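Local structure of Endoglucanase(Endo-1,4-beta-glucanase)protein (Pseudomonas stutzeri, 6R2J) at residues Lys93-Met98 and Gly135-Asp140; Val114-Tyr119 and Pro153-Ala158; Tyr139-Glu144 and Ile172-Glu177. The protein probably hydrolyses beta-1,4-glucosidic bonds of cellulose-like glucans as a family 5 endoglucanase, and holds cellobiose in its glycan pocket. All coordinates share one frame; numbering follows the deposited sequence. Where two conformers were deposited one is given.

Contact 1 (Lys93-Met98 and Gly135-Asp140); sequences KVILDM and GLLGYD
Val94 O takes two backbone N-H groups of the facing strand: Leu137 N at 2.8 Å and, more weakly, Gly138 N at 3.3 Å. This double grip marks a beta bulge, where Leu137 is the extra residue in an otherwise parallel pairing and the register slips by one. Leu137 CD2 lies 3.8 Å from Ile95 CG1, the two side chains side by side. Beyond the bulge the pairing runs regularly, with Leu96 N bonded to Gly138 O and Leu96 O accepting Asp140 N at 2.7 Å. Met98 N meets Asp140 O at 3.0 Å, nearly along the C=O axis. On the face holding Ile95, Asp97 and Asp140, Ile95 CG2, anti to the backbone N, presses on Asp140 CB at 3.5 Å. Asp97 and Asp140 point the same way, Asp97 OD1 4.3 Å from Asp140 OD2; Arg56, salt-bridged to Asp140, would probably ease their repulsion, and His99 bonds Asp97. On the other face the Leu96 and Leu136 side chains cross at about a right angle, Leu96 CG touching Leu136 CD1. In this TIM barrel strand 93-98 pairs on its other edge with strand 54-59, while helices 74-89 and 116-130 cover the face with Val94, Leu96 and Tyr139.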
# COMPACT_ATOMS: atom_id res chain seq x y z
N LYS A 93 9.53 -8.89 -0.60
CA LYS A 93 8.55 -8.92 -1.68
C LYS A 93 7.75 -7.62 -1.66
O LYS A 93 7.49 -7.05 -0.60
CB LYS A 93 7.67 -10.17 -1.61
CG LYS A 93 8.48 -11.48 -1.68
CD LYS A 93 7.59 -12.71 -1.78
CE LYS A 93 8.41 -13.99 -1.74
NZ LYS A 93 7.61 -15.25 -1.67
N VAL A 94 7.40 -7.16 -2.85
CA VAL A 94 6.94 -5.79 -3.04
C VAL A 94 5.50 -5.78 -3.55
O VAL A 94 5.13 -6.56 -4.43
CB VAL A 94 7.86 -5.04 -4.02
CG1 VAL A 94 7.34 -3.65 -4.33
CG2 VAL A 94 9.30 -5.02 -3.47
N ILE A 95 4.72 -4.85 -3.01
CA ILE A 95 3.41 -4.51 -3.54
C ILE A 95 3.60 -3.26 -4.37
O ILE A 95 3.84 -2.17 -3.85
CB ILE A 95 2.38 -4.31 -2.40
CG1 ILE A 95 2.32 -5.58 -1.51
CG2 ILE A 95 0.95 -3.98 -2.91
CD1 ILE A 95 1.35 -5.51 -0.38
N LEU A 96 3.48 -3.41 -5.69
CA LEU A 96 3.46 -2.26 -6.58
C LEU A 96 2.11 -1.55 -6.49
O LEU A 96 1.06 -2.15 -6.71
CB LEU A 96 3.75 -2.67 -8.02
CG LEU A 96 5.17 -3.21 -8.22
CD1 LEU A 96 5.35 -3.52 -9.69
CD2 LEU A 96 6.23 -2.26 -7.74
N ASP A 97 2.14 -0.26 -6.18
CA ASP A 97 0.93 0.50 -5.86
C ASP A 97 0.81 1.60 -6.90
O ASP A 97 1.62 2.53 -6.91
CB ASP A 97 1.08 1.09 -4.46
CG ASP A 97 0.27 2.37 -4.23
OD1 ASP A 97 -0.86 2.51 -4.82
OD2 ASP A 97 0.88 3.24 -3.50
N MET A 98 -0.22 1.51 -7.75
CA MET A 98 -0.53 2.59 -8.69
C MET A 98 -1.23 3.69 -7.88
O MET A 98 -2.43 3.60 -7.57
CB MET A 98 -1.40 2.11 -9.85
CG MET A 98 -1.83 3.24 -10.76
SD MET A 98 -2.68 2.72 -12.28
CE MET A 98 -1.42 1.84 -13.20
N GLY A 135 10.72 -10.78 -6.53
CA GLY A 135 10.48 -9.75 -5.56
C GLY A 135 9.11 -9.15 -5.64
O GLY A 135 8.81 -8.19 -4.93
N LEU A 136 8.24 -9.69 -6.49
CA LEU A 136 6.89 -9.16 -6.60
C LEU A 136 5.95 -9.97 -5.71
O LEU A 136 5.84 -11.19 -5.87
CB LEU A 136 6.38 -9.23 -8.04
CG LEU A 136 4.96 -8.70 -8.26
CD1 LEU A 136 4.84 -7.19 -8.12
CD2 LEU A 136 4.51 -9.18 -9.64
N LEU A 137 5.26 -9.29 -4.81
CA LEU A 137 4.17 -9.91 -4.06
C LEU A 137 2.82 -9.68 -4.73
O LEU A 137 1.98 -10.58 -4.72
CB LEU A 137 4.08 -9.31 -2.67
CG LEU A 137 3.09 -9.97 -1.72
CD1 LEU A 137 3.44 -11.41 -1.42
CD2 LEU A 137 3.07 -9.10 -0.43
N GLY A 138 2.57 -8.50 -5.27
CA GLY A 138 1.29 -8.28 -5.92
C GLY A 138 1.10 -6.84 -6.37
O GLY A 138 2.02 -6.01 -6.31
N TYR A 139 -0.12 -6.60 -6.86
CA TYR A 139 -0.49 -5.35 -7.51
C TYR A 139 -1.58 -4.65 -6.71
O TYR A 139 -2.72 -5.13 -6.67
CB TYR A 139 -0.99 -5.54 -8.96
CG TYR A 139 0.01 -6.13 -9.91
CD1 TYR A 139 1.31 -5.62 -9.97
CD2 TYR A 139 -0.34 -7.17 -10.74
CE1 TYR A 139 2.22 -6.14 -10.81
CE2 TYR A 139 0.60 -7.72 -11.61
CZ TYR A 139 1.88 -7.19 -11.64
OH TYR A 139 2.85 -7.70 -12.48
N ASP A 140 -1.25 -3.51 -6.13
CA ASP A 140 -2.21 -2.61 -5.50
C ASP A 140 -2.66 -1.71 -6.65
O ASP A 140 -2.02 -0.72 -6.99
CB ASP A 140 -1.52 -1.91 -4.35
CG ASP A 140 -2.46 -1.11 -3.48
OD1 ASP A 140 -3.59 -0.78 -3.93
OD2 ASP A 140 -2.02 -0.78 -2.34

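Contact 2 (Val114-Tyr119 and Pro153-Ala158); sequences VPYEAY and PGAAQA
Tyr116 and Ala155 bring the first turns of two helices together, their CA atoms 5.6 Å apart; Pro115 sits at the N-cap of the first helix. The Tyr116 ring lies flat against the backbone of the facing helix: the peptide joining Gly154 and Ala155 passes over one face, with Gly154 C 3.5 Å above the ring plane and offset toward its rim. Ring atom CE1 of Tyr116 is 3.4 Å from Ala155 N and 3.6 Å from Ala155 CB. Gly154 lets the phenol come this close, since a side chain there would collide with Tyr116 OH, which is hydrogen-bonded to Leu151 O. Tyr119 meets the helix differently, edge first: its CE2 lies 3.2 Å from Ala155 O, near the ring plane, and its CD2 3.9 Å from Ala155 CB. Tyr119 CG stands anti to the backbone N (chi1 -174°), which carries the ring across to the helix. An alanine in place of Tyr116 would probably leave the Gly154-Ala155 peptide uncovered and Leu151 O without its phenol partner. The two helices, 116-130 and 152-166, are neighbours on the outside of the barrel, and Tyr119 OH is hydrogen-bonded to Ile141 O, next to Asp140 of strand 136-140.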
# COMPACT_ATOMS: atom_id res chain seq x y z
N VAL A 114 -11.06 8.85 -19.84
CA VAL A 114 -10.18 7.76 -19.40
C VAL A 114 -11.02 6.50 -19.27
O VAL A 114 -11.42 6.14 -18.16
CB VAL A 114 -9.47 8.10 -18.07
CG1 VAL A 114 -8.43 7.01 -17.73
CG2 VAL A 114 -8.85 9.48 -18.15
N PRO A 115 -11.31 5.79 -20.36
CA PRO A 115 -12.22 4.64 -20.26
C PRO A 115 -11.62 3.52 -19.42
O PRO A 115 -10.41 3.44 -19.18
CB PRO A 115 -12.46 4.22 -21.72
CG PRO A 115 -12.13 5.51 -22.53
CD PRO A 115 -11.01 6.17 -21.76
N TYR A 116 -12.51 2.69 -18.92
CA TYR A 116 -12.11 1.49 -18.22
C TYR A 116 -11.11 0.65 -19.02
O TYR A 116 -10.22 0.03 -18.43
CB TYR A 116 -13.38 0.68 -18.00
CG TYR A 116 -14.26 1.10 -16.87
CD1 TYR A 116 -13.84 2.02 -15.90
CD2 TYR A 116 -15.51 0.52 -16.73
CE1 TYR A 116 -14.65 2.32 -14.81
CE2 TYR A 116 -16.32 0.84 -15.68
CZ TYR A 116 -15.90 1.73 -14.72
OH TYR A 116 -16.76 2.01 -13.71
N GLU A 117 -11.27 0.59 -20.34
CA GLU A 117 -10.36 -0.17 -21.19
C GLU A 117 -8.93 0.36 -21.14
O GLU A 117 -7.98 -0.39 -21.36
CB GLU A 117 -10.90 -0.19 -22.63
CG GLU A 117 -10.17 -1.12 -23.63
CD GLU A 117 -9.53 -2.38 -22.98
OE1 GLU A 117 -8.31 -2.61 -23.15
OE2 GLU A 117 -10.27 -3.15 -22.32
N ALA A 118 -8.76 1.66 -20.90
CA ALA A 118 -7.41 2.22 -20.83
C ALA A 118 -6.69 1.77 -19.56
O ALA A 118 -5.48 1.52 -19.57
CB ALA A 118 -7.51 3.74 -20.91
N TYR A 119 -7.43 1.71 -18.46
CA TYR A 119 -6.92 1.20 -17.19
C TYR A 119 -6.62 -0.30 -17.26
O TYR A 119 -5.54 -0.74 -16.88
CB TYR A 119 -7.98 1.54 -16.16
CG TYR A 119 -7.68 1.25 -14.75
CD1 TYR A 119 -6.50 1.68 -14.17
CD2 TYR A 119 -8.60 0.59 -13.97
CE1 TYR A 119 -6.23 1.41 -12.85
CE2 TYR A 119 -8.34 0.31 -12.64
CZ TYR A 119 -7.14 0.73 -12.07
OH TYR A 119 -6.89 0.44 -10.73
N PRO A 153 -15.84 0.80 -8.61
CA PRO A 153 -15.99 -0.67 -8.62
C PRO A 153 -15.85 -1.30 -10.01
O PRO A 153 -15.21 -2.35 -10.15
CB PRO A 153 -17.39 -0.87 -8.01
CG PRO A 153 -17.54 0.34 -7.06
CD PRO A 153 -16.90 1.47 -7.83
N GLY A 154 -16.42 -0.68 -11.04
CA GLY A 154 -16.22 -1.17 -12.39
C GLY A 154 -14.79 -1.10 -12.87
O GLY A 154 -14.35 -1.94 -13.66
N ALA A 155 -14.06 -0.05 -12.46
CA ALA A 155 -12.66 0.09 -12.87
C ALA A 155 -11.82 -1.00 -12.24
O ALA A 155 -10.95 -1.58 -12.90
CB ALA A 155 -12.13 1.46 -12.45
N ALA A 156 -12.08 -1.30 -10.96
CA ALA A 156 -11.34 -2.35 -10.25
C ALA A 156 -11.54 -3.71 -10.90
O ALA A 156 -10.58 -4.48 -11.05
CB ALA A 156 -11.77 -2.42 -8.78
N GLN A 157 -12.79 -4.04 -11.29
CA GLN A 157 -13.02 -5.30 -11.98
C GLN A 157 -12.39 -5.33 -13.38
O GLN A 157 -11.94 -6.40 -13.84
CB GLN A 157 -14.51 -5.59 -12.03
CG GLN A 157 -14.86 -6.98 -12.46
CD GLN A 157 -14.53 -8.00 -11.39
OE1 GLN A 157 -15.09 -7.98 -10.31
NE2 GLN A 157 -13.62 -8.89 -11.69
N ALA A 158 -12.39 -4.20 -14.10
CA ALA A 158 -11.76 -4.18 -15.41
C ALA A 158 -10.27 -4.49 -15.31
O ALA A 158 -9.75 -5.30 -16.09
CB ALA A 158 -12.02 -2.83 -16.10

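Contact 3 (Tyr139-Glu144 and Ile172-Glu177); sequences YDIMNE and IFIEGE. With BGC (beta-D-glucopyranose), chain E.
Backbone hydrogen bonds join the strand ends in parallel: Phe173 N meets Tyr139 O at 2.8 Å, the bond straight (174°) but with the donor standing above the carbonyl plane, and Ile141 N reaches Phe173 O only weakly. The Phe173 ring turns its edge to Tyr139 O, 3.9 Å from Phe173 CD1. A water carries the pairing on, accepting from Glu175 N and placed to donate to Met142 O and Phe173 O, each at 2.9 Å. Among the side-chain polar contacts, Glu175 uses both oxygens. Its OE1 takes Glu144 N at 2.8 Å, met from above the carboxylate plane, and its OE2 lies 2.7 Å from Asp140 OD1, the two carboxylates 61° apart. Arg56, which also bridges Asp140, forms a salt bridge with Glu175 OE2 and bonds Asn143 OD1. The pairing belongs to the beta-alpha-beta unit of strand 136-140, helix 152-166 and strand 171-175 in the TIM barrel, and the loop after its first strand sets Glu144 in the glycan pocket, where His206 bonds its OE2. Apolar contacts come from Ile141: its CG1 stands between the backbone N and the carbonyl carbon (chi1 61°), bringing CD1 3.7 Å from Ile174 CD1, while its CG2 meets Ile172 CG2.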
# COMPACT_ATOMS: atom_id res chain seq x y z
N TYR A 139 -0.12 -6.60 -6.86
CA TYR A 139 -0.49 -5.35 -7.51
C TYR A 139 -1.58 -4.65 -6.71
O TYR A 139 -2.72 -5.13 -6.67
CB TYR A 139 -0.99 -5.54 -8.96
CG TYR A 139 0.01 -6.13 -9.91
CD1 TYR A 139 1.31 -5.62 -9.97
CD2 TYR A 139 -0.34 -7.17 -10.74
CE1 TYR A 139 2.22 -6.14 -10.81
CE2 TYR A 139 0.60 -7.72 -11.61
CZ TYR A 139 1.88 -7.19 -11.64
OH TYR A 139 2.85 -7.70 -12.48
N ASP A 140 -1.25 -3.51 -6.13
CA ASP A 140 -2.21 -2.61 -5.50
C ASP A 140 -2.66 -1.71 -6.65
O ASP A 140 -2.02 -0.72 -6.99
CB ASP A 140 -1.52 -1.91 -4.35
CG ASP A 140 -2.46 -1.11 -3.48
OD1 ASP A 140 -3.59 -0.78 -3.93
OD2 ASP A 140 -2.02 -0.78 -2.34
N ILE A 141 -3.74 -2.13 -7.31
CA ILE A 141 -4.11 -1.54 -8.59
C ILE A 141 -4.56 -0.08 -8.47
O ILE A 141 -4.55 0.64 -9.47
CB ILE A 141 -5.17 -2.40 -9.30
CG1 ILE A 141 -6.46 -2.53 -8.50
CG2 ILE A 141 -4.65 -3.80 -9.57
CD1 ILE A 141 -7.63 -3.12 -9.26
N MET A 142 -4.92 0.40 -7.29
CA MET A 142 -5.22 1.83 -7.16
C MET A 142 -5.15 2.25 -5.70
O MET A 142 -5.81 1.65 -4.86
CB MET A 142 -6.63 2.14 -7.68
CG MET A 142 -7.02 3.62 -7.69
SD MET A 142 -5.85 4.59 -8.65
CE MET A 142 -5.85 3.73 -10.22
N ASN A 143 -4.43 3.34 -5.44
CA ASN A 143 -4.40 3.99 -4.14
C ASN A 143 -5.57 4.97 -3.95
O ASN A 143 -5.82 5.85 -4.79
CB ASN A 143 -3.05 4.71 -3.97
CG ASN A 143 -2.92 5.47 -2.64
OD1 ASN A 143 -2.73 4.85 -1.61
ND2 ASN A 143 -3.03 6.81 -2.67
N GLU A 144 -6.27 4.80 -2.84
CA GLU A 144 -7.22 5.78 -2.32
C GLU A 144 -8.19 6.38 -3.35
O GLU A 144 -8.24 7.60 -3.52
CB GLU A 144 -6.52 6.85 -1.51
CG GLU A 144 -5.85 6.27 -0.24
CD GLU A 144 -5.22 7.32 0.70
OE1 GLU A 144 -5.23 8.53 0.40
OE2 GLU A 144 -4.66 6.88 1.74
N ILE A 172 -3.51 -9.55 -5.86
CA ILE A 172 -4.05 -8.25 -6.23
C ILE A 172 -4.70 -7.65 -5.00
O ILE A 172 -5.49 -8.33 -4.32
CB ILE A 172 -5.06 -8.32 -7.39
CG1 ILE A 172 -4.40 -8.81 -8.68
CG2 ILE A 172 -5.76 -6.91 -7.57
CD1 ILE A 172 -5.40 -9.26 -9.75
N PHE A 173 -4.38 -6.37 -4.73
CA PHE A 173 -4.87 -5.62 -3.58
C PHE A 173 -5.91 -4.60 -4.03
O PHE A 173 -5.65 -3.76 -4.92
CB PHE A 173 -3.69 -4.98 -2.84
CG PHE A 173 -2.72 -6.03 -2.31
CD1 PHE A 173 -1.80 -6.64 -3.15
CD2 PHE A 173 -2.73 -6.42 -0.98
CE1 PHE A 173 -0.95 -7.60 -2.66
CE2 PHE A 173 -1.84 -7.37 -0.50
CZ PHE A 173 -0.98 -7.96 -1.35
N ILE A 174 -7.08 -4.69 -3.41
CA ILE A 174 -8.24 -3.89 -3.77
C ILE A 174 -8.52 -2.91 -2.63
O ILE A 174 -8.86 -3.30 -1.51
CB ILE A 174 -9.47 -4.77 -4.06
CG1 ILE A 174 -9.16 -5.84 -5.12
CG2 ILE A 174 -10.68 -3.89 -4.51
CD1 ILE A 174 -8.81 -5.31 -6.50
N GLU A 175 -8.41 -1.62 -2.94
CA GLU A 175 -8.88 -0.55 -2.08
C GLU A 175 -10.33 -0.16 -2.41
O GLU A 175 -10.89 -0.51 -3.47
CB GLU A 175 -7.93 0.66 -2.22
CG GLU A 175 -6.49 0.27 -1.85
CD GLU A 175 -5.53 1.42 -1.80
OE1 GLU A 175 -5.91 2.47 -1.27
OE2 GLU A 175 -4.36 1.24 -2.28
N GLY A 176 -10.95 0.53 -1.46
CA GLY A 176 -12.30 1.03 -1.59
C GLY A 176 -12.37 2.55 -1.59
O GLY A 176 -11.39 3.27 -1.46
N GLU A 177 -13.60 3.02 -1.73
CA GLU A 177 -13.94 4.42 -1.81
C GLU A 177 -13.70 5.13 -0.46
O GLU A 177 -13.21 4.54 0.53
CB GLU A 177 -15.35 4.51 -2.41
CG GLU A 177 -16.07 5.81 -2.56
CD GLU A 177 -15.39 6.85 -3.44
OE1 GLU A 177 -14.92 7.78 -2.80
OE2 GLU A 177 -15.38 6.79 -4.71
C2 BGC E . -9.39 9.04 4.78
C3 BGC E . -9.05 7.58 4.67
C4 BGC E . -7.62 7.58 4.22
C5 BGC E . -6.75 8.70 4.69
C6 BGC E . -5.41 8.34 4.12
C1 BGC E . -8.41 10.20 5.09
O2 BGC E . -10.68 9.07 5.50
O3 BGC E . -9.88 6.89 3.73
O4 BGC E . -7.32 6.25 4.58
O5 BGC E . -7.30 9.98 4.12
O6 BGC E . -4.61 9.56 4.10
O HOH W 1 -6.63 -1.07 -5.19

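From the N terminus the chain passes strand 93-98, then the start of helix 116-130, before strand 136-140 returns beside strand 93-98 and contact 1 closes its loop. The start of helix 152-166 then closes contact 2, which crosses contact 1 along the chain, and strand 171-175 closes contact 3, which crosses contact 2 in turn. Contacts 1 and 3 follow one another, sharing Tyr139 and Asp140, so strand 136-140 is held by a neighbour on each edge, and Met98 O is probably hydrogen-bonded to Asn143 N. Contact 2 joins the outer helices; Tyr119 CE1, packed on Met98 SD, ties it to contact 1, and Ala156 O, packed on Ile141 CD1, to contact 3.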